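Local coordinates for protein gamma-D-glutamyl-L-lysine dipeptidyl-peptidase (Bacillus cereus ATCC 10987, PDB 3H41) that probably hydrolyses the gamma-D-glutamyl bond to the following diamino acid in cell-wall peptides, releasing L-Ala-gamma-D-Glu, at residues 118-123 against 168-173; 148-151 against 157-160; 222-227 against 253-258; 238-243 against 265-270. One frame throughout, in Å; residues are numbered along the deposited sequence. Where two conformers were deposited one is given.

Interaction 1: residues 118-123 against 168-173; sequences PFVLVT and AWLRKN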
loop_
_atom_site.group_PDB
_atom_site.type_symbol
_atom_site.label_atom_id
_atom_site.label_comp_id
_atom_site.label_asym_id
_atom_site.label_seq_id
_atom_site.Cartn_x
_atom_site.Cartn_y
_atom_site.Cartn_z
ATOM N N PRO A 118 -18.989 8.231 -4.738
ATOM C CA PRO A 118 -18.129 8.907 -3.778
ATOM C C PRO A 118 -17.744 7.987 -2.610
ATOM O O PRO A 118 -18.521 7.106 -2.224
ATOM C CB PRO A 118 -18.965 10.103 -3.315
ATOM C CG PRO A 118 -19.867 10.400 -4.540
ATOM C CD PRO A 118 -20.192 9.018 -5.055
ATOM N N PHE A 119 -16.532 8.175 -2.100
ATOM C CA PHE A 119 -15.947 7.254 -1.129
ATOM C C PHE A 119 -15.240 8.005 -0.022
ATOM O O PHE A 119 -14.885 9.174 -0.157
ATOM C CB PHE A 119 -15.018 6.238 -1.780
ATOM C CG PHE A 119 -13.818 6.831 -2.499
ATOM C CD1 PHE A 119 -12.735 7.363 -1.797
ATOM C CD2 PHE A 119 -13.722 6.752 -3.887
ATOM C CE1 PHE A 119 -11.643 7.886 -2.458
ATOM C CE2 PHE A 119 -12.621 7.281 -4.568
ATOM C CZ PHE A 119 -11.585 7.867 -3.852
ATOM N N VAL A 120 -15.033 7.292 1.083
ATOM C CA VAL A 120 -14.254 7.762 2.188
ATOM C C VAL A 120 -12.886 7.130 2.051
ATOM O O VAL A 120 -12.778 5.921 1.803
ATOM C CB VAL A 120 -14.874 7.331 3.551
ATOM C CG1 VAL A 120 -13.945 7.734 4.724
ATOM C CG2 VAL A 120 -16.273 7.959 3.725
ATOM N N LEU A 121 -11.856 7.957 2.147
ATOM C CA LEU A 121 -10.468 7.504 2.102
ATOM C C LEU A 121 -9.936 7.618 3.529
ATOM O O LEU A 121 -10.073 8.656 4.171
ATOM C CB LEU A 121 -9.638 8.352 1.144
ATOM C CG LEU A 121 -8.209 7.775 0.945
ATOM C CD1 LEU A 121 -7.857 7.534 -0.471
ATOM C CD2 LEU A 121 -7.245 8.770 1.572
ATOM N N VAL A 122 -9.376 6.539 4.054
ATOM C CA VAL A 122 -8.897 6.538 5.406
ATOM C C VAL A 122 -7.560 7.320 5.404
ATOM O O VAL A 122 -6.673 7.000 4.621
ATOM C CB VAL A 122 -8.685 5.103 5.889
ATOM C CG1 VAL A 122 -8.021 5.084 7.254
ATOM C CG2 VAL A 122 -9.992 4.376 5.928
ATOM N N THR A 123 -7.430 8.320 6.269
ATOM C CA THR A 123 -6.343 9.294 6.175
ATOM C C THR A 123 -5.408 9.319 7.403
ATOM O O THR A 123 -4.536 10.162 7.492
ATOM C CB THR A 123 -6.892 10.718 5.891
ATOM O OG1 THR A 123 -7.948 11.017 6.817
ATOM C CG2 THR A 123 -7.425 10.788 4.454
ATOM N N ALA A 168 -20.760 0.024 8.131
ATOM C CA ALA A 168 -19.797 0.364 9.162
ATOM C C ALA A 168 -19.652 1.852 9.250
ATOM O O ALA A 168 -20.026 2.612 8.334
ATOM C CB ALA A 168 -18.422 -0.253 8.828
ATOM N N TRP A 169 -18.990 2.294 10.307
ATOM C CA TRP A 169 -18.728 3.709 10.468
ATOM C C TRP A 169 -17.360 3.987 11.074
ATOM O O TRP A 169 -16.791 3.115 11.735
ATOM C CB TRP A 169 -19.826 4.327 11.298
ATOM C CG TRP A 169 -19.840 3.993 12.769
ATOM C CD1 TRP A 169 -20.515 2.980 13.388
ATOM C CD2 TRP A 169 -19.218 4.761 13.798
ATOM N NE1 TRP A 169 -20.312 3.047 14.750
ATOM C CE2 TRP A 169 -19.508 4.134 15.021
ATOM C CE3 TRP A 169 -18.381 5.898 13.788
ATOM C CZ2 TRP A 169 -19.027 4.622 16.264
ATOM C CZ3 TRP A 169 -17.883 6.381 15.020
ATOM C CH2 TRP A 169 -18.226 5.743 16.245
ATOM N N LEU A 170 -16.833 5.175 10.795
ATOM C CA LEU A 170 -15.571 5.642 11.377
ATOM C C LEU A 170 -15.693 7.098 11.785
ATOM O O LEU A 170 -16.511 7.839 11.247
ATOM C CB LEU A 170 -14.387 5.471 10.429
ATOM C CG LEU A 170 -14.396 6.217 9.115
ATOM C CD1 LEU A 170 -12.941 6.337 8.591
ATOM C CD2 LEU A 170 -15.307 5.511 8.103
ATOM N N ARG A 171 -14.895 7.494 12.767
ATOM C CA ARG A 171 -14.837 8.898 13.160
ATOM C C ARG A 171 -14.407 9.749 11.996
ATOM O O ARG A 171 -13.537 9.348 11.220
ATOM C CB ARG A 171 -13.877 9.096 14.328
ATOM C CG ARG A 171 -14.386 8.621 15.666
ATOM C CD ARG A 171 -15.261 9.674 16.314
ATOM N NE ARG A 171 -15.876 9.174 17.535
ATOM C CZ ARG A 171 -16.514 9.907 18.441
ATOM N NH1 ARG A 171 -16.690 11.217 18.270
ATOM N NH2 ARG A 171 -17.065 9.300 19.495
ATOM N N LYS A 172 -15.022 10.925 11.880
ATOM C CA LYS A 172 -14.664 11.864 10.828
ATOM C C LYS A 172 -13.187 12.253 10.771
ATOM O O LYS A 172 -12.675 12.585 9.704
ATOM C CB LYS A 172 -15.474 13.136 11.006
ATOM C CG LYS A 172 -16.788 13.089 10.347
ATOM C CD LYS A 172 -17.513 14.407 10.636
ATOM C CE LYS A 172 -18.366 14.796 9.498
ATOM N NZ LYS A 172 -19.409 15.764 9.932
ATOM N N ASN A 173 -12.526 12.293 11.920
ATOM C CA ASN A 173 -11.125 12.663 11.957
ATOM C C ASN A 173 -10.224 11.559 11.352
ATOM O O ASN A 173 -9.030 11.799 11.111
ATOM C CB ASN A 173 -10.673 12.924 13.387
ATOM C CG ASN A 173 -11.159 14.262 13.932
ATOM O OD1 ASN A 173 -11.276 15.251 13.203
ATOM N ND2 ASN A 173 -11.420 14.299 15.239
HETATM O O HOH W 1 -7.233 11.852 9.077
#
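Leu-170 and Val-120 face each other across the inside of a curved sheet, an example of how strands that are not neighbours can still share a core. Their segments run about 50° apart and exchange no backbone hydrogen bond, so the contact rests on side chains and one water. Leu-170 points toward the other strand, and its two methyls both come close to CG1 of Val-120: Leu-170 CD1 lies 4.2 Å and Leu-170 CD2 4.3 Å from Val-120 CG1. Leu-170 CD1 also meets Val-122 CG2 at 4.4 Å. The two valines thus offer different branches: Val-120 its CG1, set anti to the backbone N (chi1 175°), and Val-122 the methyl that lies beside the N. Past this apolar patch the contact turns polar. A water sits 2.5 Å from Thr-123 OG1 and donates to Asn-173 O at 2.7 Å, bridging a side chain to the backbone of the 3-10 segment; Asn-173 O also accepts from Lys-124 NZ. Tyr-158 and Val-160 of strand 157-161, one of the two strands between 119-122 and 167-171, close in on Val-120 too. Such apolar contacts across a rolled antiparallel sheet are characteristic of the barrel of an SH3-type domain.

Interaction 2: residues 148-151 against 157-160; sequences LPLL and SYRV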
loop_
_atom_site.group_PDB
_atom_site.type_symbol
_atom_site.label_atom_id
_atom_site.label_comp_id
_atom_site.label_asym_id
_atom_site.label_seq_id
_atom_site.Cartn_x
_atom_site.Cartn_y
_atom_site.Cartn_z
ATOM N N LEU A 148 -13.757 3.173 0.838
ATOM C CA LEU A 148 -15.045 2.507 0.899
ATOM C C LEU A 148 -16.169 3.473 0.518
ATOM O O LEU A 148 -16.126 4.664 0.872
ATOM C CB LEU A 148 -15.282 1.923 2.286
ATOM C CG LEU A 148 -14.277 0.857 2.744
ATOM C CD1 LEU A 148 -14.351 0.695 4.258
ATOM C CD2 LEU A 148 -14.472 -0.492 2.052
ATOM N N PRO A 149 -17.185 2.967 -0.184
ATOM C CA PRO A 149 -18.265 3.882 -0.598
ATOM C C PRO A 149 -18.951 4.588 0.586
ATOM O O PRO A 149 -19.257 3.953 1.600
ATOM C CB PRO A 149 -19.262 2.953 -1.291
ATOM C CG PRO A 149 -18.490 1.754 -1.699
ATOM C CD PRO A 149 -17.399 1.604 -0.682
ATOM N N LEU A 150 -19.193 5.880 0.436
ATOM C CA LEU A 150 -19.817 6.683 1.458
ATOM C C LEU A 150 -21.315 6.432 1.373
ATOM O O LEU A 150 -21.890 6.556 0.290
ATOM C CB LEU A 150 -19.554 8.157 1.223
ATOM C CG LEU A 150 -20.213 9.200 2.138
ATOM C CD1 LEU A 150 -19.689 9.098 3.570
ATOM C CD2 LEU A 150 -19.957 10.598 1.535
ATOM N N LEU A 151 -21.926 6.098 2.512
ATOM C CA LEU A 151 -23.378 5.990 2.576
ATOM C C LEU A 151 -24.064 7.216 3.179
ATOM O O LEU A 151 -25.129 7.613 2.714
ATOM C CB LEU A 151 -23.776 4.744 3.326
ATOM C CG LEU A 151 -23.248 3.414 2.780
ATOM C CD1 LEU A 151 -23.516 2.311 3.791
ATOM C CD2 LEU A 151 -23.848 3.085 1.428
ATOM N N SER A 157 -19.164 11.268 12.299
ATOM C CA SER A 157 -18.788 10.037 11.592
ATOM C C SER A 157 -19.163 10.004 10.128
ATOM O O SER A 157 -19.983 10.795 9.661
ATOM C CB SER A 157 -19.423 8.820 12.274
ATOM O OG SER A 157 -20.832 8.917 12.259
ATOM N N TYR A 158 -18.541 9.081 9.408
ATOM C CA TYR A 158 -18.978 8.718 8.080
ATOM C C TYR A 158 -19.481 7.293 8.193
ATOM O O TYR A 158 -18.863 6.477 8.899
ATOM C CB TYR A 158 -17.820 8.684 7.089
ATOM C CG TYR A 158 -17.048 9.967 6.927
ATOM C CD1 TYR A 158 -17.618 11.061 6.305
ATOM C CD2 TYR A 158 -15.740 10.067 7.361
ATOM C CE1 TYR A 158 -16.902 12.239 6.141
ATOM C CE2 TYR A 158 -15.006 11.255 7.195
ATOM C CZ TYR A 158 -15.594 12.328 6.587
ATOM O OH TYR A 158 -14.899 13.505 6.407
ATOM N N ARG A 159 -20.575 6.992 7.500
ATOM C CA ARG A 159 -20.996 5.619 7.303
ATOM C C ARG A 159 -20.574 5.134 5.928
ATOM O O ARG A 159 -20.704 5.858 4.909
ATOM C CB ARG A 159 -22.517 5.543 7.496
ATOM C CG ARG A 159 -23.072 4.147 7.561
ATOM C CD ARG A 159 -24.499 4.202 8.165
ATOM N NE ARG A 159 -24.852 2.952 8.799
ATOM C CZ ARG A 159 -26.002 2.306 8.619
ATOM N NH1 ARG A 159 -26.937 2.801 7.812
ATOM N NH2 ARG A 159 -26.222 1.160 9.266
ATOM N N VAL A 160 -20.046 3.908 5.877
ATOM C CA VAL A 160 -19.568 3.354 4.640
ATOM C C VAL A 160 -20.045 1.918 4.433
ATOM O O VAL A 160 -20.451 1.231 5.377
ATOM C CB VAL A 160 -17.994 3.365 4.613
ATOM C CG1 VAL A 160 -17.477 4.788 4.715
ATOM C CG2 VAL A 160 -17.452 2.476 5.767
#
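Leu-151 and Arg-159 supply a main-chain hydrogen bond of this hairpin, the one within 148-151 and 157-160: Leu-151 N donates to Arg-159 O over 2.7 Å. Next to it, Leu-150 and Val-160 form an antiparallel non-hydrogen-bonded pair, their CA atoms 4.6 Å apart. A CA-H...O contact from Val-160 CA to Pro-149 O, 3.1 Å long, adds a weaker tie. The short segments 148-151 and 157-160 run at 113° to each other, which reflects a strong twist and coil of the pair.

Apolar packing makes up most of the rest. Leu-148 and Val-160 cross at about a right angle, with Leu-148 CB 3.9 Å from Val-160 CB and Leu-148 CD1 lying near the CG2 methyl of the valine. Leu-150 approaches Tyr-158 obliquely: Leu-150 CD1 comes to 4.0 Å from Tyr-158 CD1 while also touching the tyrosine CB. Leu-151 packs against backbone instead. With its CG beside its own N (chi1 -57°), the CD1 methyl is carried over the main chain, 3.6 Å from Val-160 C.

The guanidinium of Arg-159 finds its partner outside the pair, NH2 bonding to Asn-132 O. Leu-150, Tyr-158 and Val-160 all touch Val-120, which places one face in the core. The whole is a strongly twisted beta hairpin, of the kind from which the SH3-type barrel is built.

Interaction 3: residues 222-227 against 253-258; sequences TIYKSH and GDLIFF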
loop_
_atom_site.group_PDB
_atom_site.type_symbol
_atom_site.label_atom_id
_atom_site.label_comp_id
_atom_site.label_asym_id
_atom_site.label_seq_id
_atom_site.Cartn_x
_atom_site.Cartn_y
_atom_site.Cartn_z
ATOM N N THR A 222 1.949 4.235 -2.215
ATOM C CA THR A 222 0.788 4.556 -1.341
ATOM C C THR A 222 0.608 6.048 -1.085
ATOM O O THR A 222 -0.507 6.551 -1.130
ATOM C CB THR A 222 0.867 3.778 -0.004
ATOM O OG1 THR A 222 0.804 2.369 -0.287
ATOM C CG2 THR A 222 -0.282 4.180 0.967
ATOM N N ILE A 223 1.703 6.763 -0.872
ATOM C CA ILE A 223 1.675 8.207 -0.623
ATOM C C ILE A 223 1.105 8.909 -1.851
ATOM O O ILE A 223 0.171 9.725 -1.739
ATOM C CB ILE A 223 3.082 8.761 -0.363
ATOM C CG1 ILE A 223 3.546 8.384 1.048
ATOM C CG2 ILE A 223 3.110 10.283 -0.514
ATOM C CD1 ILE A 223 4.994 8.704 1.288
ATOM N N TYR A 224 1.627 8.557 -3.029
ATOM C CA TYR A 224 1.115 9.191 -4.260
ATOM C C TYR A 224 -0.319 8.800 -4.572
ATOM O O TYR A 224 -1.112 9.668 -4.915
ATOM C CB TYR A 224 2.052 8.931 -5.439
ATOM C CG TYR A 224 3.143 9.963 -5.520
ATOM C CD1 TYR A 224 2.944 11.164 -6.261
ATOM C CD2 TYR A 224 4.357 9.804 -4.874
ATOM C CE1 TYR A 224 3.907 12.116 -6.344
ATOM C CE2 TYR A 224 5.338 10.788 -4.956
ATOM C CZ TYR A 224 5.093 11.939 -5.710
ATOM O OH TYR A 224 6.017 12.939 -5.811
ATOM N N LYS A 225 -0.656 7.522 -4.412
ATOM C CA LYS A 225 -1.966 7.020 -4.780
ATOM C C LYS A 225 -3.068 7.655 -3.939
ATOM O O LYS A 225 -4.145 8.009 -4.464
ATOM C CB LYS A 225 -2.024 5.511 -4.635
ATOM C CG LYS A 225 -3.363 4.967 -5.113
ATOM C CD LYS A 225 -3.287 3.684 -5.876
ATOM C CE LYS A 225 -4.687 3.136 -6.173
ATOM N NZ LYS A 225 -4.754 1.630 -6.156
ATOM N N SER A 226 -2.763 7.846 -2.658
ATOM C CA SER A 226 -3.706 8.473 -1.705
ATOM C C SER A 226 -3.977 9.937 -1.996
ATOM O O SER A 226 -4.941 10.509 -1.458
ATOM C CB SER A 226 -3.199 8.303 -0.273
ATOM O OG SER A 226 -2.060 9.112 0.029
ATOM N N HIS A 227 -3.118 10.548 -2.810
ATOM C CA HIS A 227 -3.253 11.931 -3.250
ATOM C C HIS A 227 -3.613 12.016 -4.742
ATOM O O HIS A 227 -3.394 13.064 -5.405
ATOM C CB HIS A 227 -1.958 12.706 -2.953
ATOM C CG HIS A 227 -1.756 12.970 -1.497
ATOM N ND1 HIS A 227 -2.436 13.967 -0.828
ATOM C CD2 HIS A 227 -1.004 12.336 -0.563
ATOM C CE1 HIS A 227 -2.071 13.970 0.442
ATOM N NE2 HIS A 227 -1.215 12.982 0.637
ATOM N N GLY A 253 9.291 16.256 -2.941
ATOM C CA GLY A 253 8.393 15.301 -3.560
ATOM C C GLY A 253 9.012 14.417 -4.618
ATOM O O GLY A 253 8.458 13.334 -4.927
ATOM N N ASP A 254 10.142 14.853 -5.193
ATOM C CA ASP A 254 10.769 14.064 -6.228
ATOM C C ASP A 254 11.127 12.689 -5.659
ATOM O O ASP A 254 11.453 12.571 -4.475
ATOM C CB ASP A 254 12.019 14.727 -6.785
ATOM C CG ASP A 254 11.717 15.891 -7.729
ATOM O OD1 ASP A 254 10.545 16.040 -8.172
ATOM O OD2 ASP A 254 12.674 16.671 -8.000
ATOM N N LEU A 255 10.998 11.650 -6.484
ATOM C CA LEU A 255 11.419 10.301 -6.068
ATOM C C LEU A 255 12.866 10.076 -6.502
ATOM O O LEU A 255 13.251 10.402 -7.637
ATOM C CB LEU A 255 10.532 9.212 -6.645
ATOM C CG LEU A 255 9.075 9.153 -6.082
ATOM C CD1 LEU A 255 8.307 7.902 -6.577
ATOM C CD2 LEU A 255 9.054 9.277 -4.574
ATOM N N ILE A 256 13.656 9.536 -5.581
ATOM C CA ILE A 256 15.080 9.289 -5.829
ATOM C C ILE A 256 15.323 7.790 -5.790
ATOM O O ILE A 256 14.786 7.084 -4.931
ATOM C CB ILE A 256 15.955 10.023 -4.804
ATOM C CG1 ILE A 256 15.433 11.438 -4.561
ATOM C CG2 ILE A 256 17.424 10.047 -5.255
ATOM C CD1 ILE A 256 15.369 12.300 -5.790
ATOM N N PHE A 257 16.131 7.314 -6.739
ATOM C CA PHE A 257 16.353 5.904 -6.958
ATOM C C PHE A 257 17.797 5.510 -6.721
ATOM O O PHE A 257 18.703 6.300 -6.954
ATOM C CB PHE A 257 15.849 5.537 -8.374
ATOM C CG PHE A 257 14.404 5.796 -8.523
ATOM C CD1 PHE A 257 13.475 4.854 -8.105
ATOM C CD2 PHE A 257 13.947 7.019 -8.996
ATOM C CE1 PHE A 257 12.091 5.117 -8.193
ATOM C CE2 PHE A 257 12.578 7.284 -9.083
ATOM C CZ PHE A 257 11.663 6.347 -8.687
ATOM N N PHE A 258 17.979 4.291 -6.219
ATOM C CA PHE A 258 19.310 3.744 -5.977
ATOM C C PHE A 258 19.408 2.401 -6.660
ATOM O O PHE A 258 18.464 1.587 -6.608
ATOM C CB PHE A 258 19.597 3.668 -4.467
ATOM C CG PHE A 258 19.369 4.980 -3.769
ATOM C CD1 PHE A 258 20.392 5.937 -3.711
ATOM C CD2 PHE A 258 18.103 5.336 -3.310
ATOM C CE1 PHE A 258 20.174 7.184 -3.115
ATOM C CE2 PHE A 258 17.883 6.601 -2.721
ATOM C CZ PHE A 258 18.929 7.514 -2.624
#
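Tyr-224, on helix 218-225, and Gly-253, just ahead of strand 255-259, keep their CA atoms 9.5 Å apart, so the helix and the sheet are joined here without any backbone-to-backbone bond. The tyrosine spans the gap. Its side chain extends from the helix in the direction set by chi1 (-87°), which takes the hydroxyl to the glycine carbonyl, where Tyr-224 OH donates to Gly-253 O at 2.6 Å. Relative to the ring, the acceptor lies in plane at the edge; relative to the carbonyl, the donor stands above the plane, 41° out of it. This short bond satisfies a buried phenol and a buried main-chain oxygen together. Gly-253 has a phi of 92°, a backbone conformation suited to a residue without a CB.

Leu-255 supplies the apolar half. Its side chain and that of Tyr-224 run antiparallel alongside one another, and Leu-255 CD2 reaches 4.0 Å from Tyr-224 CE2, at a slant to the ring. Leu-192 of helix 189-197 also packs on the tyrosine, whereas Leu-255 continues onto Val-270 and Met-272 of the next strand. The side chain of Leu-255 remains about 8 Å from that of Ser-217, a substrate-binding residue. A helix that follows Cys-216, the inferred nucleophile, and packs on the core antiparallel sheet is the hallmark of the papain-like NlpC/P60 fold.

Interaction 4: residues 238-243 against 265-270; sequences QSRNGV and GSVHHV. With DGL (D-glutamic acid), chain C.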
loop_
_atom_site.group_PDB
_atom_site.type_symbol
_atom_site.label_atom_id
_atom_site.label_comp_id
_atom_site.label_asym_id
_atom_site.label_seq_id
_atom_site.Cartn_x
_atom_site.Cartn_y
_atom_site.Cartn_z
ATOM N N GLN A 238 8.855 2.525 -11.144
ATOM C CA GLN A 238 8.770 3.903 -10.653
ATOM C C GLN A 238 9.899 4.771 -11.214
ATOM O O GLN A 238 9.713 5.972 -11.511
ATOM C CB GLN A 238 8.808 3.943 -9.133
ATOM C CG GLN A 238 7.510 3.575 -8.455
ATOM C CD GLN A 238 7.560 3.688 -6.941
ATOM O OE1 GLN A 238 8.358 4.445 -6.377
ATOM N NE2 GLN A 238 6.667 2.925 -6.253
ATOM N N SER A 239 11.075 4.179 -11.355
ATOM C CA SER A 239 12.246 4.922 -11.795
ATOM C C SER A 239 12.192 5.329 -13.287
ATOM O O SER A 239 13.027 6.127 -13.729
ATOM C CB SER A 239 13.532 4.093 -11.549
ATOM O OG SER A 239 13.749 3.120 -12.565
ATOM N N ARG A 240 11.274 4.734 -14.043
ATOM C CA ARG A 240 11.133 4.939 -15.509
ATOM C C ARG A 240 9.773 5.573 -15.871
ATOM O O ARG A 240 9.437 5.697 -17.036
ATOM C CB ARG A 240 11.297 3.625 -16.283
ATOM C CG ARG A 240 12.729 3.031 -16.266
ATOM C CD ARG A 240 13.761 4.132 -16.312
ATOM N NE ARG A 240 15.093 3.677 -16.686
ATOM C CZ ARG A 240 16.098 3.444 -15.842
ATOM N NH1 ARG A 240 15.951 3.568 -14.524
ATOM N NH2 ARG A 240 17.270 3.058 -16.337
ATOM N N ASN A 241 9.014 5.985 -14.867
ATOM C CA ASN A 241 7.789 6.755 -15.086
ATOM C C ASN A 241 7.873 8.127 -14.463
ATOM O O ASN A 241 8.794 8.404 -13.728
ATOM C CB ASN A 241 6.611 5.905 -14.643
ATOM C CG ASN A 241 6.345 4.785 -15.656
ATOM O OD1 ASN A 241 5.734 5.036 -16.690
ATOM N ND2 ASN A 241 6.874 3.569 -15.402
ATOM N N GLY A 242 6.960 9.028 -14.816
ATOM C CA GLY A 242 7.120 10.427 -14.474
ATOM C C GLY A 242 8.229 11.090 -15.299
ATOM O O GLY A 242 8.713 10.511 -16.241
ATOM N N VAL A 243 8.643 12.281 -14.908
ATOM C CA VAL A 243 9.602 13.068 -15.672
ATOM C C VAL A 243 11.008 13.025 -15.034
ATOM O O VAL A 243 11.196 13.287 -13.845
ATOM C CB VAL A 243 9.098 14.536 -15.836
ATOM C CG1 VAL A 243 10.104 15.387 -16.583
ATOM C CG2 VAL A 243 7.768 14.537 -16.579
ATOM N N GLY A 265 23.371 -0.778 -12.212
ATOM C CA GLY A 265 22.593 -1.990 -12.357
ATOM C C GLY A 265 21.111 -1.839 -12.062
ATOM O O GLY A 265 20.525 -0.784 -12.279
ATOM N N SER A 266 20.479 -2.910 -11.577
ATOM C CA SER A 266 19.052 -2.829 -11.365
ATOM C C SER A 266 18.761 -1.909 -10.173
ATOM O O SER A 266 19.525 -1.834 -9.215
ATOM C CB SER A 266 18.433 -4.208 -11.164
ATOM O OG SER A 266 19.159 -4.895 -10.191
ATOM N N VAL A 267 17.659 -1.183 -10.290
ATOM C CA VAL A 267 17.145 -0.315 -9.229
ATOM C C VAL A 267 16.655 -1.222 -8.138
ATOM O O VAL A 267 15.983 -2.193 -8.434
ATOM C CB VAL A 267 15.993 0.541 -9.766
ATOM C CG1 VAL A 267 15.160 1.209 -8.610
ATOM C CG2 VAL A 267 16.559 1.567 -10.684
ATOM N N HIS A 268 17.027 -0.938 -6.893
ATOM C CA HIS A 268 16.483 -1.676 -5.757
ATOM C C HIS A 268 16.072 -0.813 -4.560
ATOM O O HIS A 268 15.749 -1.364 -3.525
ATOM C CB HIS A 268 17.489 -2.743 -5.277
ATOM C CG HIS A 268 18.741 -2.167 -4.694
ATOM N ND1 HIS A 268 19.010 -2.186 -3.342
ATOM C CD2 HIS A 268 19.781 -1.521 -5.274
ATOM C CE1 HIS A 268 20.179 -1.607 -3.119
ATOM N NE2 HIS A 268 20.664 -1.188 -4.272
ATOM N N HIS A 269 16.087 0.510 -4.668
ATOM C CA HIS A 269 15.595 1.346 -3.575
ATOM C C HIS A 269 15.028 2.647 -4.114
ATOM O O HIS A 269 15.492 3.169 -5.133
ATOM C CB HIS A 269 16.689 1.619 -2.516
ATOM C CG HIS A 269 16.182 2.382 -1.330
ATOM N ND1 HIS A 269 15.255 1.854 -0.456
ATOM C CD2 HIS A 269 16.404 3.652 -0.918
ATOM C CE1 HIS A 269 14.962 2.755 0.465
ATOM N NE2 HIS A 269 15.633 3.859 0.198
ATOM N N VAL A 270 14.018 3.166 -3.419
ATOM C CA VAL A 270 13.422 4.431 -3.763
ATOM C C VAL A 270 13.138 5.180 -2.464
ATOM O O VAL A 270 12.785 4.560 -1.425
ATOM C CB VAL A 270 12.164 4.279 -4.612
ATOM C CG1 VAL A 270 11.112 3.378 -3.917
ATOM C CG2 VAL A 270 11.585 5.674 -5.023
HETATM N N DGL C . 9.695 -4.471 -3.801
HETATM C CA DGL C . 11.040 -3.969 -4.091
HETATM C C DGL C . 11.051 -3.104 -5.317
HETATM O O DGL C . 12.062 -2.998 -6.023
HETATM C CB DGL C . 11.578 -3.186 -2.883
HETATM C CG DGL C . 13.050 -2.753 -3.017
HETATM C CD DGL C . 14.014 -3.826 -3.519
HETATM O OE1 DGL C . 14.786 -4.326 -2.680
HETATM O OE2 DGL C . 14.061 -4.154 -4.737
HETATM O OXT DGL C . 10.053 -2.431 -5.604
#
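Beside the catalytic strand of this NlpC/P60 peptidase, a type I beta turn from Gln-238 to Asn-241 lays Gln-238 and Ser-239 against Val-270 and Val-267. Gln-238 meets Val-270 at about a right angle, its amide oxygen set against both methyls: Gln-238 OE1 is 3.7 Å from Val-270 CG2 and 3.8 Å from Val-270 CG1. The amide is fixed by other partners, OE1 bonding to Thr-220 OG1 and NE2 to the carbonyls of Pro-232 and of Ser-217, a substrate-binding residue next to the inferred nucleophile. Between the two valines, His-268 and His-269 both face Phe-258 in a classic beta bulge. His-269, the inferred proton acceptor, probably bonds through NE2 to His-281 ND1 in one of its two conformers, while the carbonyl of His-268 turns to the bound D-glutamate, His-268 O lying 3.0 Å from ligand CD. At the other end Val-267 CG2 lies 3.7 Å from Ser-239 OG. The serine torsion (chi1 81°) sets this hydroxyl against the valine methyl and within bonding distance of Gly-236 O. Arg-240 folds back onto it, NH1 donating to Ser-239 OG at 3.0 Å in a bent hydrogen bond (136°), tilted 23° from the guanidinium plane.

How the interactions relate
Along the chain, interaction 2 is nested inside the loop closed by interaction 1, and interactions 3 and 4 follow with their segments alternating. The first two, centres 6 Å apart, share one antiparallel sheet in which 119-122 neighbours 147-153 and 157-161 neighbours 167-171. The last two, 11 Å apart between centres, share the sheet of the catalytic domain through adjacent strands 255-259 and 267-275, with Phe-257 packing on Val-270. Interactions 1 and 3 touch where Leu-121 packs against Ser-226, part of the contact between the SH3-type and catalytic domains. Interactions 2 and 4 lie on opposite sides of the chain's centre, their centres about 36 Å apart; of the four, interaction 4 alone contains residues of the substrate site.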